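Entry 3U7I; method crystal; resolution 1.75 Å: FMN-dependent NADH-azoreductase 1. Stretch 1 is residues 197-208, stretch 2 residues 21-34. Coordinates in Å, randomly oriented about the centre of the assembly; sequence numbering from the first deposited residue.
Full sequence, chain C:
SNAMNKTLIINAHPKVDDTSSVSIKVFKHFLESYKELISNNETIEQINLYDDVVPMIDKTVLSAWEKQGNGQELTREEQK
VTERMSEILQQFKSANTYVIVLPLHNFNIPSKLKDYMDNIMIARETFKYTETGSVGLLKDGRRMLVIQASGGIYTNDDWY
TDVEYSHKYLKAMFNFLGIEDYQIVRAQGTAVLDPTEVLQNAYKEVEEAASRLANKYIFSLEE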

# COMPACT_ATOMS: atom_id res chain seq x y z
N GLU C 197 8.08 27.58 -6.67
CA GLU C 197 9.19 27.19 -5.79
C GLU C 197 9.32 25.67 -5.75
O GLU C 197 10.43 25.13 -5.85
CB GLU C 197 8.97 27.72 -4.37
CG GLU C 197 10.03 27.24 -3.37
CD GLU C 197 9.54 27.23 -1.92
OE1 GLU C 197 8.77 28.15 -1.53
OE2 GLU C 197 9.93 26.31 -1.16
N VAL C 198 8.20 24.98 -5.60
CA VAL C 198 8.21 23.51 -5.60
C VAL C 198 8.78 22.99 -6.91
O VAL C 198 9.74 22.22 -6.92
CB VAL C 198 6.79 22.92 -5.39
CG1 VAL C 198 6.84 21.40 -5.40
CG2 VAL C 198 6.19 23.41 -4.09
N LEU C 199 8.19 23.42 -8.03
CA LEU C 199 8.60 22.95 -9.34
C LEU C 199 10.08 23.19 -9.61
O LEU C 199 10.78 22.29 -10.05
CB LEU C 199 7.73 23.58 -10.44
CG LEU C 199 6.34 22.97 -10.61
CD1 LEU C 199 5.51 23.78 -11.58
CD2 LEU C 199 6.44 21.52 -11.08
N GLN C 200 10.54 24.41 -9.32
CA GLN C 200 11.92 24.79 -9.61
C GLN C 200 12.95 24.06 -8.75
O GLN C 200 14.03 23.71 -9.24
CB GLN C 200 12.11 26.31 -9.51
CG GLN C 200 11.32 27.10 -10.55
CD GLN C 200 11.67 26.71 -11.98
OE1 GLN C 200 12.82 26.39 -12.29
NE2 GLN C 200 10.67 26.74 -12.86
N ASN C 201 12.63 23.83 -7.49
CA ASN C 201 13.52 23.07 -6.62
C ASN C 201 13.64 21.60 -7.06
O ASN C 201 14.73 21.03 -7.06
CB ASN C 201 13.07 23.16 -5.16
CG ASN C 201 13.45 24.49 -4.53
OD1 ASN C 201 14.56 25.00 -4.75
ND2 ASN C 201 12.54 25.05 -3.74
N ALA C 202 12.50 21.02 -7.44
CA ALA C 202 12.44 19.64 -7.91
C ALA C 202 13.12 19.49 -9.27
O ALA C 202 13.84 18.53 -9.51
CB ALA C 202 11.01 19.17 -7.99
N TYR C 203 12.88 20.45 -10.16
CA TYR C 203 13.55 20.46 -11.46
C TYR C 203 15.07 20.37 -11.28
O TYR C 203 15.73 19.61 -11.99
CB TYR C 203 13.21 21.71 -12.26
CG TYR C 203 11.79 21.76 -12.79
CD1 TYR C 203 10.99 20.62 -12.84
CD2 TYR C 203 11.25 22.95 -13.27
CE1 TYR C 203 9.69 20.67 -13.34
CE2 TYR C 203 9.96 23.01 -13.76
CZ TYR C 203 9.19 21.87 -13.80
OH TYR C 203 7.91 21.95 -14.29
N LYS C 204 15.62 21.14 -10.35
CA LYS C 204 17.06 21.16 -10.16
C LYS C 204 17.59 19.81 -9.68
O LYS C 204 18.61 19.32 -10.19
CB LYS C 204 17.49 22.25 -9.18
CG LYS C 204 19.01 22.45 -9.14
CD LYS C 204 19.48 22.92 -7.76
CE LYS C 204 20.99 22.84 -7.64
NZ LYS C 204 21.44 22.96 -6.21
N GLU C 205 16.91 19.22 -8.71
CA GLU C 205 17.28 17.91 -8.20
C GLU C 205 17.23 16.80 -9.26
O GLU C 205 18.08 15.90 -9.26
CB GLU C 205 16.38 17.51 -7.04
CG GLU C 205 16.56 18.32 -5.79
CD GLU C 205 15.93 17.64 -4.60
OE1 GLU C 205 15.14 18.30 -3.89
OE2 GLU C 205 16.23 16.44 -4.38
N VAL C 206 16.23 16.84 -10.13
CA VAL C 206 16.10 15.79 -11.14
C VAL C 206 17.05 15.99 -12.32
O VAL C 206 17.34 15.05 -13.06
CB VAL C 206 14.64 15.60 -11.64
CG1 VAL C 206 13.77 15.03 -10.52
CG2 VAL C 206 14.08 16.91 -12.17
N GLU C 207 17.53 17.22 -12.50
CA GLU C 207 18.63 17.46 -13.43
C GLU C 207 19.90 16.80 -12.89
O GLU C 207 20.58 16.07 -13.61
CB GLU C 207 18.87 18.96 -13.62
CG GLU C 207 17.79 19.67 -14.39
CD GLU C 207 18.01 21.17 -14.43
OE1 GLU C 207 19.13 21.63 -14.09
OE2 GLU C 207 17.06 21.90 -14.79
N GLU C 208 20.22 17.07 -11.63
CA GLU C 208 21.36 16.45 -10.99
C GLU C 208 21.26 14.92 -10.98
O GLU C 208 22.27 14.24 -11.14
CB GLU C 208 21.52 17.00 -9.57
CG GLU C 208 21.84 18.49 -9.52
CD GLU C 208 21.50 19.13 -8.18
OE1 GLU C 208 20.45 18.78 -7.59
OE2 GLU C 208 22.28 19.99 -7.72
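Stretch 2 (21-34) SVSIKVFKHFLESY

Stretch 2 is helical from V22 to Y34, with S21 at the N-cap position just before it. The S21 side chain makes no capping bond, but its carbonyl O accepts from K25 N at 2.8 Å. Regular i to i+4 bonds then run through to Y34. Stretch 1 is helical throughout. The two helices run in broadly the same direction, with a signed crossing angle of -34° and a closest axis approach of 8.8 Å. They are distant in sequence, and the contact buries 595 Å² in total. The register pairs Y203 with V26, V206 with F30 and E207 with S33. The closest of these approaches is 5.3 Å, from V206 CA to F30 CA.

V26 is the knob. Its side chain, chi1 t, sits in a hole formed by L199, A202, Y203 and V206. A202 CB touches both V26 methyls, with V26 CG2 at 3.7 Å and V26 CG1 at 3.8 Å, and V26 CG1 also packs on V206 CG1 at 3.6 Å. The small A202 side chain points toward stretch 2 and forms one wall of the hole. L199, m at chi1 and t at chi2, starts sideways, but its end comes nearer. Its CD2 reaches K25 CB at 3.9 Å and V26 CG2 at 4.2 Å. At the start of the contact, V22 CG1 is 4.2 Å from V198 CG1; both valines have chi1 t.

H29 points toward stretch 1. With chi1 t and chi2 at 78°, its ring stacks face to face on the Y203 ring, centroids 4.1 Å apart and planes at 23°. Y203 has chi1 m, and its CB also lies over the imidazole, 3.8 Å from the centroid of the H29 ring. The same H29 pose presents NE2 to E207. H29 NE2 donates to E207 OE2 at 2.9 Å, and the angle of 172° is almost straight. E207, m then t, begins sideways, but this extended chain brings its carboxylate to the edge of the H29 ring. One imidazole thus serves both a stack and a hydrogen bond.

The Y203 ring has V26 CA at its edge, 3.9 Å from CE1. A water bonds to K25 O at 2.7 Å and makes a weak bond of 3.4 Å to Y203 OH.

Farther along, V206 CB packs on F30 CB at 3.8 Å. F30, chi1 t, turns a ring edge to the V206 backbone, with CD1 3.5 Å from V206 O. S33 points toward stretch 1, and its OG lies 3.9 Å from E207 CA.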

# COMPACT_ATOMS: atom_id res chain seq x y z
N SER C 21 -0.09 17.65 -13.20
CA SER C 21 0.33 16.95 -11.98
C SER C 21 1.77 17.30 -11.65
O SER C 21 2.66 17.15 -12.49
CB SER C 21 0.21 15.44 -12.17
OG SER C 21 -1.12 15.06 -12.42
N VAL C 22 2.00 17.74 -10.41
CA VAL C 22 3.35 18.13 -9.98
C VAL C 22 4.41 17.04 -10.23
O VAL C 22 5.47 17.32 -10.81
CB VAL C 22 3.39 18.58 -8.51
CG1 VAL C 22 4.82 18.89 -8.10
CG2 VAL C 22 2.50 19.80 -8.32
N SER C 23 4.12 15.81 -9.82
CA SER C 23 5.03 14.69 -10.04
C SER C 23 5.22 14.38 -11.54
O SER C 23 6.31 14.00 -11.96
CB SER C 23 4.58 13.45 -9.27
OG SER C 23 3.32 12.99 -9.71
N ILE C 24 4.18 14.55 -12.33
CA ILE C 24 4.28 14.34 -13.78
C ILE C 24 5.12 15.44 -14.46
O ILE C 24 5.95 15.15 -15.31
CB ILE C 24 2.89 14.19 -14.44
CG1 ILE C 24 2.17 12.95 -13.88
CG2 ILE C 24 3.02 14.11 -15.95
CD1 ILE C 24 0.68 12.86 -14.22
N LYS C 25 4.93 16.70 -14.06
CA LYS C 25 5.77 17.80 -14.53
C LYS C 25 7.24 17.55 -14.21
O LYS C 25 8.10 17.69 -15.07
CB LYS C 25 5.36 19.15 -13.93
CG LYS C 25 4.21 19.81 -14.65
CD LYS C 25 3.92 21.20 -14.12
CE LYS C 25 2.54 21.65 -14.57
NZ LYS C 25 2.42 23.11 -14.83
N VAL C 26 7.51 17.18 -12.96
CA VAL C 26 8.89 16.93 -12.53
C VAL C 26 9.51 15.75 -13.28
O VAL C 26 10.68 15.80 -13.69
CB VAL C 26 8.97 16.71 -11.00
CG1 VAL C 26 10.40 16.41 -10.57
CG2 VAL C 26 8.42 17.93 -10.27
N PHE C 27 8.73 14.69 -13.48
CA PHE C 27 9.16 13.53 -14.26
C PHE C 27 9.49 13.89 -15.72
O PHE C 27 10.49 13.44 -16.27
CB PHE C 27 8.11 12.42 -14.24
CG PHE C 27 8.26 11.43 -15.36
CD1 PHE C 27 9.39 10.63 -15.43
CD2 PHE C 27 7.30 11.33 -16.36
CE1 PHE C 27 9.55 9.73 -16.47
CE2 PHE C 27 7.45 10.43 -17.40
CZ PHE C 27 8.59 9.63 -17.45
N LYS C 28 8.62 14.69 -16.34
CA LYS C 28 8.83 15.08 -17.73
C LYS C 28 10.09 15.94 -17.87
O LYS C 28 10.83 15.84 -18.86
CB LYS C 28 7.60 15.79 -18.28
CG LYS C 28 6.39 14.87 -18.45
CD LYS C 28 5.08 15.66 -18.30
CE LYS C 28 4.17 15.49 -19.50
NZ LYS C 28 4.83 15.98 -20.75
N HIS C 29 10.35 16.77 -16.87
CA HIS C 29 11.58 17.55 -16.83
C HIS C 29 12.78 16.60 -16.70
O HIS C 29 13.77 16.76 -17.41
CB HIS C 29 11.55 18.54 -15.67
CG HIS C 29 12.64 19.57 -15.72
ND1 HIS C 29 12.58 20.67 -16.56
CD2 HIS C 29 13.80 19.67 -15.04
CE1 HIS C 29 13.67 21.39 -16.39
NE2 HIS C 29 14.44 20.81 -15.48
N PHE C 30 12.67 15.63 -15.79
CA PHE C 30 13.70 14.59 -15.66
C PHE C 30 13.96 13.89 -17.00
O PHE C 30 15.11 13.75 -17.42
CB PHE C 30 13.34 13.55 -14.59
CG PHE C 30 14.19 12.31 -14.65
CD1 PHE C 30 15.47 12.29 -14.09
CD2 PHE C 30 13.74 11.16 -15.30
CE1 PHE C 30 16.26 11.15 -14.16
CE2 PHE C 30 14.54 10.03 -15.38
CZ PHE C 30 15.80 10.02 -14.81
N LEU C 31 12.89 13.44 -17.66
CA LEU C 31 13.03 12.62 -18.86
C LEU C 31 13.70 13.37 -20.00
O LEU C 31 14.53 12.81 -20.72
CB LEU C 31 11.68 12.06 -19.29
CG LEU C 31 11.73 10.96 -20.37
CD1 LEU C 31 12.47 9.73 -19.87
CD2 LEU C 31 10.33 10.59 -20.84
N GLU C 32 13.34 14.64 -20.16
CA GLU C 32 13.96 15.50 -21.17
C GLU C 32 15.46 15.63 -20.90
O GLU C 32 16.29 15.48 -21.80
CB GLU C 32 13.29 16.87 -21.17
CG GLU C 32 13.83 17.82 -22.23
CD GLU C 32 13.15 19.19 -22.19
OE1 GLU C 32 12.18 19.37 -21.42
OE2 GLU C 32 13.58 20.08 -22.95
N SER C 33 15.79 15.92 -19.65
CA SER C 33 17.18 16.04 -19.20
C SER C 33 17.97 14.73 -19.36
O SER C 33 19.10 14.72 -19.89
CB SER C 33 17.19 16.51 -17.74
OG SER C 33 18.51 16.71 -17.26
N TYR C 34 17.37 13.63 -18.91
CA TYR C 34 17.96 12.30 -19.04
C TYR C 34 18.25 11.95 -20.50
O TYR C 34 19.37 11.52 -20.83
CB TYR C 34 16.99 11.28 -18.45
CG TYR C 34 17.55 9.89 -18.21
CD1 TYR C 34 18.69 9.69 -17.43
CD2 TYR C 34 16.89 8.77 -18.71
CE1 TYR C 34 19.18 8.40 -17.18
CE2 TYR C 34 17.36 7.48 -18.46
CZ TYR C 34 18.51 7.31 -17.70
OH TYR C 34 18.98 6.03 -17.46
O HOH W 1 7.91 19.69 -16.86